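Local structure of mediator of RNA polymerase II transcription subunit 18 (Schizosaccharomyces pombe, 3C0T) at residues V37-K42 / Q148-K153; D53-L58 / F120-I125; T171-A174 / V180-A183; Y131-T136 / K193-A198; E16-S21 / V138-T143. The protein serves as a subunit of the Mediator coactivator complex, which conveys signals from gene-specific regulatory proteins to the basal RNA polymerase II machinery. One frame throughout, in Å; residues are numbered along the deposited sequence.

Interaction 1 (V37-K42 / Q148-K153); sequences VVYRPK and QQRSIK
Val37 lays its CG1 methyl over one face of the Arg150 guanidinium, above the rim of the group rather than its middle. Val37 CG1 is 3.7 Å from Arg150 NE and 4.0 Å from Arg150 CZ, and the two side chains run at about a right angle. In the valine, CG1 stands beside the backbone N, opposite the carbonyl carbon, which places this branch in front of the arginine. Arg150 starts with CG roughly opposite its own N (chi1 -151°) and then bends twice, at chi2 and chi3, folding the chain so that the flat group is presented broadside. Tyr39 comes in second: its hydroxyl OH lies 4.1 Å from Arg150 NH1, too far for a bond, with ring and guanidinium planes 64° apart. The contact joins strand 27-41 of the barrel sheet to the loop that leaves strand 136-146. That loop opens with a type II turn from Gln148 to Ser151, closed by Ser151 N to Gln148 O at 2.9 Å; Arg150 occupies its third position with a positive phi of 61°. Ser151 OG then accepts from Lys153 N at 3.2 Å, forming an ST turn. The charge of Arg150 is met by Glu123 of strand 118-133, whose OE1 forms a salt bridge with NE, while Tyr39 also packs against Thr110 and Val113 of helix 109-115.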
# COMPACT_ATOMS: atom_id res chain seq x y z
N VAL A 37 -2.60 -0.38 -10.79
CA VAL A 37 -3.58 0.22 -11.70
C VAL A 37 -4.93 -0.12 -11.07
O VAL A 37 -5.19 -1.27 -10.71
CB VAL A 37 -3.48 -0.34 -13.15
CG1 VAL A 37 -2.03 -0.51 -13.55
CG2 VAL A 37 -4.21 -1.66 -13.26
N VAL A 38 -5.77 0.89 -10.89
CA VAL A 38 -7.06 0.69 -10.27
C VAL A 38 -8.20 0.83 -11.28
O VAL A 38 -8.19 1.74 -12.11
CB VAL A 38 -7.25 1.70 -9.12
CG1 VAL A 38 -8.57 1.46 -8.41
CG2 VAL A 38 -6.09 1.57 -8.14
N TYR A 39 -9.18 -0.07 -11.19
CA TYR A 39 -10.35 -0.07 -12.07
C TYR A 39 -11.63 0.04 -11.28
O TYR A 39 -11.80 -0.59 -10.24
CB TYR A 39 -10.41 -1.34 -12.91
CG TYR A 39 -9.44 -1.36 -14.06
CD1 TYR A 39 -8.09 -1.68 -13.86
CD2 TYR A 39 -9.85 -1.05 -15.35
CE1 TYR A 39 -7.19 -1.68 -14.92
CE2 TYR A 39 -8.95 -1.04 -16.42
CZ TYR A 39 -7.63 -1.36 -16.19
OH TYR A 39 -6.73 -1.36 -17.23
N ARG A 40 -12.55 0.85 -11.78
CA ARG A 40 -13.83 1.04 -11.10
C ARG A 40 -14.95 0.52 -11.98
O ARG A 40 -14.80 0.44 -13.21
CB ARG A 40 -14.05 2.52 -10.83
CG ARG A 40 -14.15 3.32 -12.10
CD ARG A 40 -14.30 4.79 -11.85
NE ARG A 40 -14.43 5.48 -13.13
CZ ARG A 40 -14.59 6.80 -13.25
NH1 ARG A 40 -14.70 7.33 -14.46
NH2 ARG A 40 -14.64 7.57 -12.17
N PRO A 41 -16.09 0.15 -11.38
CA PRO A 41 -17.23 -0.36 -12.14
C PRO A 41 -17.65 0.63 -13.22
O PRO A 41 -17.67 1.84 -12.98
CB PRO A 41 -18.30 -0.54 -11.06
CG PRO A 41 -17.48 -0.93 -9.86
CD PRO A 41 -16.34 0.07 -9.93
N LYS A 42 -17.96 0.12 -14.40
CA LYS A 42 -18.36 0.96 -15.54
C LYS A 42 -19.86 1.30 -15.51
O LYS A 42 -20.38 1.82 -14.52
CB LYS A 42 -18.02 0.24 -16.85
CG LYS A 42 -18.02 1.11 -18.09
CD LYS A 42 -17.76 0.26 -19.34
CE LYS A 42 -16.43 -0.48 -19.26
NZ LYS A 42 -16.16 -1.34 -20.46
N GLN A 148 5.03 8.41 -17.81
CA GLN A 148 4.21 8.10 -18.97
C GLN A 148 3.22 7.01 -18.52
O GLN A 148 3.63 6.03 -17.90
CB GLN A 148 5.08 7.56 -20.11
CG GLN A 148 4.63 7.97 -21.50
CD GLN A 148 5.05 9.40 -21.84
OE1 GLN A 148 4.67 10.35 -21.16
NE2 GLN A 148 5.83 9.54 -22.91
N GLN A 149 1.94 7.16 -18.84
CA GLN A 149 0.97 6.17 -18.42
C GLN A 149 1.35 4.73 -18.77
O GLN A 149 1.74 4.44 -19.89
CB GLN A 149 -0.41 6.50 -19.00
CG GLN A 149 -1.49 5.51 -18.55
CD GLN A 149 -2.90 6.05 -18.76
OE1 GLN A 149 -3.30 7.04 -18.14
NE2 GLN A 149 -3.66 5.39 -19.63
N ARG A 150 1.25 3.84 -17.78
CA ARG A 150 1.56 2.42 -17.91
C ARG A 150 3.02 2.17 -18.29
O ARG A 150 3.35 1.15 -18.90
CB ARG A 150 0.63 1.76 -18.92
CG ARG A 150 0.35 0.26 -18.67
CD ARG A 150 -0.18 -0.00 -17.25
NE ARG A 150 -1.27 0.91 -16.91
CZ ARG A 150 -2.52 0.79 -17.34
NH1 ARG A 150 -2.87 -0.21 -18.13
NH2 ARG A 150 -3.43 1.69 -16.98
N SER A 151 3.89 3.11 -17.93
CA SER A 151 5.31 2.98 -18.23
C SER A 151 6.14 2.69 -16.97
O SER A 151 5.93 3.29 -15.92
CB SER A 151 5.83 4.27 -18.88
OG SER A 151 7.23 4.22 -19.08
N ILE A 152 7.08 1.76 -17.09
CA ILE A 152 7.94 1.40 -15.98
C ILE A 152 9.34 1.97 -16.22
O ILE A 152 10.29 1.66 -15.50
CB ILE A 152 8.06 -0.12 -15.82
CG1 ILE A 152 8.57 -0.75 -17.12
CG2 ILE A 152 6.71 -0.70 -15.43
CD1 ILE A 152 8.78 -2.25 -17.03
N LYS A 153 9.46 2.81 -17.25
CA LYS A 153 10.75 3.42 -17.55
C LYS A 153 10.93 4.69 -16.72
O LYS A 153 10.10 5.60 -16.76
CB LYS A 153 10.86 3.78 -19.04
CG LYS A 153 10.77 2.58 -19.98
CD LYS A 153 11.17 2.93 -21.42
CE LYS A 153 10.35 4.09 -21.98
NZ LYS A 153 8.88 3.81 -21.96

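Interaction 2 (D53-L58 / F120-I125); sequences DSWLRL and FSHEYI
With CG beside its backbone N (chi1 -62°), Trp55 sends its indole across to Ser121 and His122, and the imidazole of His122, standing between its own N and carbonyl carbon (chi1 56°), brings CE1 to the edge of the indole. The six-membered ring of the indole does the touching. Its CZ3 lies 3.4 Å from Ser121 OG, without a hydrogen bond, and 4.0 Å from His122 CE1, where the two rings meet edge to edge. Ser121 OG is instead hydrogen-bonded to His122 ND1 (2.7 Å), in the imidazole plane, fixing the rotation of that ring; His122 NE2 bonds to the backbone of another protein chain. Replacing the indole of Trp55 by an alanine methyl is likely to open a gap beside Ser121 OG and His122 CE1. Farther along, one water bridges Arg57 NH1 (2.9 Å from it) and Tyr124 OH (2.6 Å from it). Ser121 and His122 both face Val38 in a classic beta bulge. Strand 27-41 runs between the two segments and pairs antiparallel with strand 56-61 on one edge and strand 118-133 on the other.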
# COMPACT_ATOMS: atom_id res chain seq x y z
N ASP A 53 -14.50 0.69 -2.49
CA ASP A 53 -14.25 -0.62 -1.89
C ASP A 53 -14.62 -1.75 -2.85
O ASP A 53 -14.42 -2.93 -2.54
CB ASP A 53 -15.04 -0.79 -0.59
CG ASP A 53 -16.55 -0.65 -0.79
OD1 ASP A 53 -17.30 -0.97 0.16
OD2 ASP A 53 -16.98 -0.22 -1.88
N SER A 54 -15.18 -1.39 -4.00
CA SER A 54 -15.57 -2.38 -5.00
C SER A 54 -14.68 -2.25 -6.24
O SER A 54 -14.88 -2.95 -7.23
CB SER A 54 -17.03 -2.19 -5.40
OG SER A 54 -17.20 -1.00 -6.16
N TRP A 55 -13.71 -1.34 -6.18
CA TRP A 55 -12.79 -1.14 -7.30
C TRP A 55 -11.70 -2.21 -7.28
O TRP A 55 -11.25 -2.65 -6.22
CB TRP A 55 -12.16 0.25 -7.22
CG TRP A 55 -13.17 1.38 -7.32
CD1 TRP A 55 -14.53 1.27 -7.29
CD2 TRP A 55 -12.88 2.78 -7.45
NE1 TRP A 55 -15.11 2.51 -7.40
CE2 TRP A 55 -14.13 3.45 -7.50
CE3 TRP A 55 -11.70 3.53 -7.54
CZ2 TRP A 55 -14.22 4.85 -7.63
CZ3 TRP A 55 -11.79 4.92 -7.67
CH2 TRP A 55 -13.05 5.56 -7.71
N LEU A 56 -11.29 -2.63 -8.48
CA LEU A 56 -10.26 -3.64 -8.65
C LEU A 56 -8.90 -2.97 -8.64
O LEU A 56 -8.63 -2.08 -9.45
CB LEU A 56 -10.48 -4.38 -9.97
CG LEU A 56 -11.17 -5.76 -9.95
CD1 LEU A 56 -11.90 -6.00 -8.65
CD2 LEU A 56 -12.12 -5.85 -11.13
N ARG A 57 -8.05 -3.40 -7.73
CA ARG A 57 -6.71 -2.84 -7.59
C ARG A 57 -5.69 -3.88 -8.02
O ARG A 57 -5.48 -4.89 -7.35
CB ARG A 57 -6.51 -2.43 -6.13
CG ARG A 57 -7.57 -1.42 -5.69
CD ARG A 57 -7.71 -1.24 -4.18
NE ARG A 57 -8.84 -0.36 -3.89
CZ ARG A 57 -8.84 0.95 -4.10
NH1 ARG A 57 -7.75 1.54 -4.58
NH2 ARG A 57 -9.93 1.67 -3.89
N LEU A 58 -5.07 -3.64 -9.17
CA LEU A 58 -4.10 -4.57 -9.73
C LEU A 58 -2.67 -4.20 -9.39
O LEU A 58 -2.25 -3.06 -9.57
CB LEU A 58 -4.27 -4.66 -11.25
CG LEU A 58 -5.42 -5.50 -11.83
CD1 LEU A 58 -6.52 -5.72 -10.83
CD2 LEU A 58 -5.97 -4.77 -13.05
N PHE A 120 -10.71 2.02 -16.39
CA PHE A 120 -9.54 2.57 -15.74
C PHE A 120 -9.83 3.82 -14.90
O PHE A 120 -10.45 4.77 -15.38
CB PHE A 120 -8.48 2.92 -16.79
CG PHE A 120 -7.26 3.58 -16.22
CD1 PHE A 120 -6.35 2.86 -15.44
CD2 PHE A 120 -7.03 4.94 -16.43
CE1 PHE A 120 -5.24 3.48 -14.88
CE2 PHE A 120 -5.92 5.57 -15.87
CZ PHE A 120 -5.03 4.83 -15.09
N SER A 121 -9.38 3.81 -13.65
CA SER A 121 -9.57 4.95 -12.76
C SER A 121 -8.25 5.73 -12.64
O SER A 121 -8.13 6.85 -13.13
CB SER A 121 -10.02 4.49 -11.38
OG SER A 121 -10.08 5.59 -10.48
N HIS A 122 -7.27 5.11 -11.99
CA HIS A 122 -5.96 5.75 -11.81
C HIS A 122 -4.87 4.70 -11.61
O HIS A 122 -5.15 3.51 -11.46
CB HIS A 122 -5.98 6.68 -10.59
CG HIS A 122 -6.41 6.01 -9.33
ND1 HIS A 122 -7.70 5.54 -9.13
CD2 HIS A 122 -5.73 5.72 -8.19
CE1 HIS A 122 -7.79 5.00 -7.92
NE2 HIS A 122 -6.61 5.09 -7.34
N GLU A 123 -3.62 5.15 -11.62
CA GLU A 123 -2.49 4.27 -11.44
C GLU A 123 -1.37 4.99 -10.72
O GLU A 123 -1.28 6.22 -10.75
CB GLU A 123 -1.98 3.75 -12.78
CG GLU A 123 -1.44 4.85 -13.70
CD GLU A 123 -0.85 4.29 -14.98
OE1 GLU A 123 -1.34 3.24 -15.44
OE2 GLU A 123 0.09 4.90 -15.53
N TYR A 124 -0.51 4.22 -10.06
CA TYR A 124 0.62 4.80 -9.36
C TYR A 124 1.67 3.74 -9.11
O TYR A 124 1.46 2.54 -9.37
CB TYR A 124 0.20 5.45 -8.03
CG TYR A 124 -0.60 4.56 -7.12
CD1 TYR A 124 -1.97 4.42 -7.29
CD2 TYR A 124 0.02 3.81 -6.12
CE1 TYR A 124 -2.72 3.57 -6.48
CE2 TYR A 124 -0.71 2.95 -5.30
CZ TYR A 124 -2.08 2.83 -5.49
OH TYR A 124 -2.82 2.00 -4.69
N ILE A 125 2.81 4.18 -8.60
CA ILE A 125 3.92 3.30 -8.32
C ILE A 125 4.29 3.39 -6.85
O ILE A 125 4.25 4.47 -6.25
CB ILE A 125 5.13 3.69 -9.20
CG1 ILE A 125 4.87 3.25 -10.64
CG2 ILE A 125 6.42 3.08 -8.65
CD1 ILE A 125 5.92 3.71 -11.64
O HOH W 1 -4.98 0.76 -4.09

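Interaction 3 (T171-A174 / V180-A183); sequences THVA and VAMA
Val173 aims its CB at the helix and meets Met182 with the whole branched end of its side chain. The sulfur sits against the fork: Met182 SD is 3.5 Å from Val173 CG1, 3.7 Å from Val173 CB and 3.8 Å from Val173 CG2, so no single methyl carries the contact. The two side chains lie slantwise to one another. The methionine does not start out toward the strand; its chain bends at chi2 (-62°) and again at chi3 (-85°), and this double bend brings the sulfur rather than the terminal methyl up to the valine. The CG1 branch, opposite the backbone N (chi1 177°), has a second partner in Ala181, whose CB points at the strand and lies 3.8 Å away from Val173 CG1. Val173 CG2 passes 4.0 Å from Ala181 O, beside the helix backbone. Replacing Val173 by an alanine would probably take both methyls from the Met182 sulfur, keeping only CB beside it, and open a gap next to Ala181. The side-chain contacts are all apolar, and no hydrogen bond crosses between the segments. Val173 also touches Leu4 of strand 2-10 and Ala185 one turn farther along the helix, while Met182 reaches Gln2. At the start of the helix, Ala181 N donates to Asn178 OD1. The arrangement is that of an antiparallel strand followed by a helix that folds back over the outside of the barrel sheet: strand 165-173 ends, a short connection follows, and helix 179-196 packs against the wall.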
# COMPACT_ATOMS: atom_id res chain seq x y z
N THR A 171 -0.72 -7.10 9.23
CA THR A 171 -0.68 -8.54 9.26
C THR A 171 -2.05 -8.99 8.76
O THR A 171 -3.03 -8.25 8.88
CB THR A 171 -0.41 -9.09 10.67
OG1 THR A 171 -0.23 -10.50 10.57
CG2 THR A 171 -1.57 -8.78 11.61
N HIS A 172 -2.11 -10.17 8.18
CA HIS A 172 -3.36 -10.69 7.64
C HIS A 172 -3.87 -11.91 8.41
O HIS A 172 -3.10 -12.78 8.81
CB HIS A 172 -3.19 -11.08 6.17
CG HIS A 172 -2.92 -9.93 5.26
ND1 HIS A 172 -3.81 -8.89 5.09
CD2 HIS A 172 -1.86 -9.66 4.46
CE1 HIS A 172 -3.31 -8.03 4.22
NE2 HIS A 172 -2.14 -8.47 3.82
N VAL A 173 -5.19 -11.95 8.60
CA VAL A 173 -5.85 -13.06 9.28
C VAL A 173 -6.88 -13.62 8.29
O VAL A 173 -7.84 -12.94 7.93
CB VAL A 173 -6.56 -12.60 10.56
CG1 VAL A 173 -7.30 -13.78 11.20
CG2 VAL A 173 -5.54 -12.02 11.55
N ALA A 174 -6.65 -14.85 7.86
CA ALA A 174 -7.53 -15.52 6.89
C ALA A 174 -9.01 -15.55 7.26
O ALA A 174 -9.87 -15.17 6.47
CB ALA A 174 -7.03 -16.94 6.64
N VAL A 180 -9.08 -16.30 18.21
CA VAL A 180 -7.73 -16.45 18.71
C VAL A 180 -6.69 -15.89 17.74
O VAL A 180 -5.69 -15.30 18.15
CB VAL A 180 -7.43 -17.94 19.01
CG1 VAL A 180 -5.97 -18.12 19.40
CG2 VAL A 180 -8.34 -18.41 20.14
N ALA A 181 -6.94 -16.07 16.44
CA ALA A 181 -6.02 -15.57 15.43
C ALA A 181 -6.06 -14.05 15.39
O ALA A 181 -5.03 -13.39 15.26
CB ALA A 181 -6.39 -16.14 14.07
N MET A 182 -7.26 -13.49 15.51
CA MET A 182 -7.44 -12.04 15.49
C MET A 182 -6.76 -11.39 16.69
O MET A 182 -6.16 -10.33 16.56
CB MET A 182 -8.92 -11.69 15.52
CG MET A 182 -9.67 -12.05 14.26
SD MET A 182 -9.06 -11.16 12.80
CE MET A 182 -9.99 -9.65 12.92
N ALA A 183 -6.86 -12.04 17.84
CA ALA A 183 -6.26 -11.50 19.06
C ALA A 183 -4.75 -11.59 19.04
O ALA A 183 -4.06 -10.73 19.58
CB ALA A 183 -6.82 -12.23 20.28

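Interaction 4 (Y131-T136 / K193-A198); sequences YFFFDT and KTLLSA
Leu195 reaches Phe133 and Phe134 with a single methyl, CD1. It lies 3.6 Å from both Phe133 CD2 and Phe133 CE2, thus beside one bond of that ring, and 4.1 Å from Phe134 CE1. In each pair the side chains run at about a right angle, and the methyl comes at each ring obliquely, in the crook between two neighbouring aromatics. What sets the rings is a type I' turn from Phe133 to Thr136, which links strand 118-133 to strand 136-146 as a tight beta hairpin. Its two central residues, Phe134 and Asp135, both take the left-handed backbone conformation, and Phe134 holds CG beside its backbone N (chi1 -72°), which turns the ring toward the helix and brings CE1 up to Leu195 CD1. Two donors from Thr136 grip the Phe133 carbonyl: Thr136 N at 2.8 Å from Phe133 O, and Thr136 OG1, also 2.8 Å from Phe133 O, nearly in line with the C=O bond at 161°. Phe133 N returns a bond to Thr136 O at 3.1 Å. On the helix side, Ser197 OG donates to Thr194 O at 2.7 Å. Farther away, Phe134 packs on Asn188 and Lys191 of the same helix, and Leu195 touches Thr25 and Leu26, so the hairpin tip and two helical regions come together. The segments touch only through apolar groups, with no hydrogen bond between them: the turn is closed by three hydrogen bonds between Phe133 and Thr136, whereas the contact at the surface sets no directional demand on how Leu195 sits.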
# COMPACT_ATOMS: atom_id res chain seq x y z
N TYR A 131 10.13 -4.74 5.95
CA TYR A 131 10.76 -5.46 7.04
C TYR A 131 9.75 -6.44 7.64
O TYR A 131 8.58 -6.43 7.26
CB TYR A 131 11.22 -4.49 8.13
CG TYR A 131 12.35 -3.57 7.74
CD1 TYR A 131 12.12 -2.39 7.03
CD2 TYR A 131 13.66 -3.87 8.12
CE1 TYR A 131 13.16 -1.52 6.71
CE2 TYR A 131 14.71 -3.01 7.80
CZ TYR A 131 14.46 -1.84 7.11
OH TYR A 131 15.49 -0.98 6.84
N PHE A 132 10.20 -7.29 8.56
CA PHE A 132 9.33 -8.27 9.20
C PHE A 132 9.75 -8.48 10.65
O PHE A 132 10.93 -8.40 10.98
CB PHE A 132 9.40 -9.63 8.48
CG PHE A 132 9.56 -9.53 6.99
CD1 PHE A 132 10.81 -9.26 6.43
CD2 PHE A 132 8.45 -9.63 6.14
CE1 PHE A 132 10.96 -9.08 5.03
CE2 PHE A 132 8.59 -9.47 4.75
CZ PHE A 132 9.84 -9.19 4.19
N PHE A 133 8.77 -8.75 11.51
CA PHE A 133 9.03 -9.01 12.92
C PHE A 133 7.70 -9.35 13.62
O PHE A 133 6.64 -8.83 13.25
CB PHE A 133 9.69 -7.80 13.58
CG PHE A 133 10.74 -8.16 14.60
CD1 PHE A 133 11.85 -8.91 14.23
CD2 PHE A 133 10.62 -7.75 15.93
CE1 PHE A 133 12.84 -9.26 15.17
CE2 PHE A 133 11.59 -8.09 16.88
CZ PHE A 133 12.71 -8.85 16.49
N PHE A 134 7.77 -10.24 14.62
CA PHE A 134 6.58 -10.66 15.36
C PHE A 134 5.45 -11.03 14.43
O PHE A 134 4.29 -10.71 14.70
CB PHE A 134 6.11 -9.55 16.30
CG PHE A 134 7.01 -9.33 17.49
CD1 PHE A 134 7.55 -8.08 17.75
CD2 PHE A 134 7.32 -10.40 18.34
CE1 PHE A 134 8.39 -7.88 18.85
CE2 PHE A 134 8.16 -10.22 19.44
CZ PHE A 134 8.69 -8.96 19.70
N ASP A 135 5.78 -11.70 13.34
CA ASP A 135 4.77 -12.11 12.37
C ASP A 135 3.98 -10.98 11.73
O ASP A 135 2.83 -11.17 11.32
CB ASP A 135 3.80 -13.08 13.02
CG ASP A 135 4.07 -14.50 12.63
OD1 ASP A 135 5.11 -15.05 13.06
OD2 ASP A 135 3.24 -15.05 11.87
N THR A 136 4.56 -9.80 11.67
CA THR A 136 3.89 -8.67 11.04
C THR A 136 4.85 -8.11 10.00
O THR A 136 6.05 -8.39 10.04
CB THR A 136 3.54 -7.55 12.05
OG1 THR A 136 4.75 -6.87 12.42
CG2 THR A 136 2.89 -8.13 13.29
N LYS A 193 4.45 -1.91 17.57
CA LYS A 193 4.20 -0.50 17.85
C LYS A 193 5.16 0.05 18.90
O LYS A 193 5.78 1.10 18.69
CB LYS A 193 2.76 -0.31 18.33
CG LYS A 193 2.34 1.15 18.55
CD LYS A 193 0.98 1.21 19.25
CE LYS A 193 0.25 2.52 18.99
NZ LYS A 193 1.01 3.71 19.47
N THR A 194 5.28 -0.63 20.04
CA THR A 194 6.18 -0.12 21.07
C THR A 194 7.63 -0.27 20.63
O THR A 194 8.49 0.51 21.02
CB THR A 194 5.96 -0.81 22.47
OG1 THR A 194 7.09 -1.63 22.80
CG2 THR A 194 4.71 -1.64 22.47
N LEU A 195 7.90 -1.27 19.81
CA LEU A 195 9.26 -1.45 19.33
C LEU A 195 9.69 -0.28 18.42
O LEU A 195 10.87 0.05 18.36
CB LEU A 195 9.39 -2.76 18.55
CG LEU A 195 10.57 -3.69 18.88
CD1 LEU A 195 10.76 -4.68 17.74
CD2 LEU A 195 11.82 -2.88 19.08
N LEU A 196 8.73 0.35 17.74
CA LEU A 196 9.03 1.47 16.83
C LEU A 196 8.63 2.84 17.38
O LEU A 196 8.83 3.86 16.71
CB LEU A 196 8.31 1.29 15.48
CG LEU A 196 8.35 -0.02 14.69
CD1 LEU A 196 7.90 0.27 13.27
CD2 LEU A 196 9.75 -0.62 14.69
N SER A 197 8.05 2.85 18.57
CA SER A 197 7.59 4.09 19.20
C SER A 197 8.70 5.09 19.49
O SER A 197 8.44 6.27 19.68
CB SER A 197 6.86 3.77 20.50
OG SER A 197 7.73 3.12 21.41
N ALA A 198 9.94 4.60 19.55
CA ALA A 198 11.07 5.48 19.83
C ALA A 198 11.39 6.38 18.65
O ALA A 198 12.06 7.40 18.81
CB ALA A 198 12.31 4.65 20.18

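Interaction 5 (E16-S21 / V138-T143); sequences EAVVNS and VRIYQT
Ile140 meets Val18 and Val19 in a contact in which no flat side chain takes part; outside the segments, Tyr131 packs on Val19 and Trp165 on Ile140. Within the helix, the peptide plane at the Ala17 carbonyl is approached from both faces. Ser21 N and Ser21 OG reach Ala17 O from opposite sides, each at 3.0 Å, the hydroxyl tilted 32° from the plane, so the serine's polar group is folded back onto its own helix. Between the segments, the terminal methyl of Ile140 does the work. Its CG1 stands opposite the backbone N (chi1 -177°) and the chain continues extended, driving CD1 outward from the strand to lie 4.2 Å from Val18 CG1 and 4.4 Å from Val19 CG2. Val18 points its CB at the strand, whereas Val19, whose CB does not point straight at it, meets the same methyl with CG2, and CD1 comes to rest where the two consecutive valines adjoin. Val10 of strand 2-10 touches both Val18 and Ile140, extending the apolar patch. On the opposite face of strand 136-146 lie Arg139, in salt bridges with Glu34 and Glu130, and Tyr141 and Thr143, which touch an apolar side chain of another protein chain. Helix 15-25 thus covers the barrel wall from without while the other side of the same strand serves a partner. With only branched aliphatic groups in loose contact and no polar atom bridging the gap, this contact between helix and strand rests on apolar packing, without directional bonds.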
# COMPACT_ATOMS: atom_id res chain seq x y z
N GLU A 16 16.77 8.55 6.52
CA GLU A 16 17.98 7.78 6.77
C GLU A 16 18.02 7.19 8.18
O GLU A 16 18.26 6.00 8.36
CB GLU A 16 19.23 8.65 6.54
CG GLU A 16 20.52 7.83 6.50
CD GLU A 16 21.78 8.69 6.33
OE1 GLU A 16 22.80 8.15 5.84
OE2 GLU A 16 21.73 9.89 6.70
N ALA A 17 17.77 8.04 9.18
CA ALA A 17 17.80 7.60 10.57
C ALA A 17 16.73 6.55 10.90
O ALA A 17 17.00 5.60 11.65
CB ALA A 17 17.65 8.82 11.50
N VAL A 18 15.54 6.72 10.35
CA VAL A 18 14.46 5.77 10.63
C VAL A 18 14.75 4.42 10.00
O VAL A 18 14.53 3.39 10.63
CB VAL A 18 13.11 6.30 10.14
CG1 VAL A 18 12.06 5.21 10.21
CG2 VAL A 18 12.70 7.49 11.01
N VAL A 19 15.25 4.43 8.78
CA VAL A 19 15.57 3.18 8.11
C VAL A 19 16.65 2.45 8.89
O VAL A 19 16.54 1.24 9.10
CB VAL A 19 16.02 3.43 6.65
CG1 VAL A 19 16.57 2.14 6.04
CG2 VAL A 19 14.83 3.91 5.83
N ASN A 20 17.69 3.16 9.32
CA ASN A 20 18.74 2.50 10.09
C ASN A 20 18.16 1.93 11.39
O ASN A 20 18.54 0.84 11.82
CB ASN A 20 19.89 3.46 10.40
CG ASN A 20 20.75 3.76 9.18
OD1 ASN A 20 21.01 2.88 8.35
ND2 ASN A 20 21.22 5.00 9.08
N SER A 21 17.24 2.66 12.02
CA SER A 21 16.61 2.18 13.25
C SER A 21 15.82 0.91 12.95
O SER A 21 15.83 -0.04 13.74
CB SER A 21 15.66 3.23 13.84
OG SER A 21 16.37 4.34 14.35
N VAL A 138 6.27 -4.59 8.10
CA VAL A 138 6.34 -3.15 8.24
C VAL A 138 6.97 -2.62 6.97
O VAL A 138 8.13 -2.92 6.64
CB VAL A 138 7.11 -2.72 9.50
CG1 VAL A 138 8.06 -3.81 9.90
CG2 VAL A 138 7.83 -1.42 9.27
N ARG A 139 6.18 -1.85 6.23
CA ARG A 139 6.60 -1.28 4.97
C ARG A 139 6.73 0.24 5.08
O ARG A 139 5.87 0.91 5.65
CB ARG A 139 5.56 -1.66 3.90
CG ARG A 139 5.71 -0.97 2.57
CD ARG A 139 4.56 -1.30 1.62
NE ARG A 139 4.58 -2.68 1.15
CZ ARG A 139 4.09 -3.07 -0.02
NH1 ARG A 139 3.54 -2.18 -0.84
NH2 ARG A 139 4.19 -4.34 -0.40
N ILE A 140 7.84 0.78 4.57
CA ILE A 140 8.05 2.22 4.57
C ILE A 140 8.15 2.54 3.08
O ILE A 140 9.03 2.03 2.38
CB ILE A 140 9.33 2.63 5.35
CG1 ILE A 140 9.46 4.15 5.37
CG2 ILE A 140 10.56 1.97 4.77
CD1 ILE A 140 10.49 4.66 6.38
N TYR A 141 7.24 3.37 2.59
CA TYR A 141 7.21 3.65 1.16
C TYR A 141 6.79 5.04 0.75
O TYR A 141 6.34 5.85 1.55
CB TYR A 141 6.25 2.67 0.47
CG TYR A 141 4.80 2.90 0.81
CD1 TYR A 141 4.24 2.39 1.99
CD2 TYR A 141 3.97 3.64 -0.03
CE1 TYR A 141 2.90 2.61 2.31
CE2 TYR A 141 2.62 3.87 0.28
CZ TYR A 141 2.09 3.35 1.46
OH TYR A 141 0.76 3.56 1.77
N GLN A 142 6.92 5.28 -0.55
CA GLN A 142 6.56 6.55 -1.15
C GLN A 142 5.71 6.21 -2.36
O GLN A 142 5.98 5.22 -3.05
CB GLN A 142 7.83 7.28 -1.58
CG GLN A 142 7.69 8.79 -1.57
CD GLN A 142 9.04 9.46 -1.49
OE1 GLN A 142 9.86 9.35 -2.41
NE2 GLN A 142 9.28 10.16 -0.38
N THR A 143 4.65 6.98 -2.62
CA THR A 143 3.85 6.67 -3.79
C THR A 143 4.23 7.64 -4.90
O THR A 143 4.22 8.87 -4.73
CB THR A 143 2.32 6.66 -3.47
OG1 THR A 143 1.69 7.81 -4.01
CG2 THR A 143 2.09 6.58 -1.99

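How the interactions relate
From the N terminus, helix 15-25 starts a long loop that interaction 5 closes on strand 136-146. Strand 27-41 opens the loop of interaction 1, which closes slightly later, at 148-153, so the two cross. Interaction 2, between 53-58 and 120-125, lies within both and borders interaction 1, sharing backbone bonds through Val38 and Tyr39. Interaction 4 opens at the hairpin after interaction 2 has closed, crosses interactions 1 and 5, and encloses the short loop of interaction 3; Thr171 and Asp135 link these last two. Interactions 1 and 2 thus lie on one side of the barrel, while 3 and 4 join helix 179-196, and 5 joins helix 15-25, to its wall.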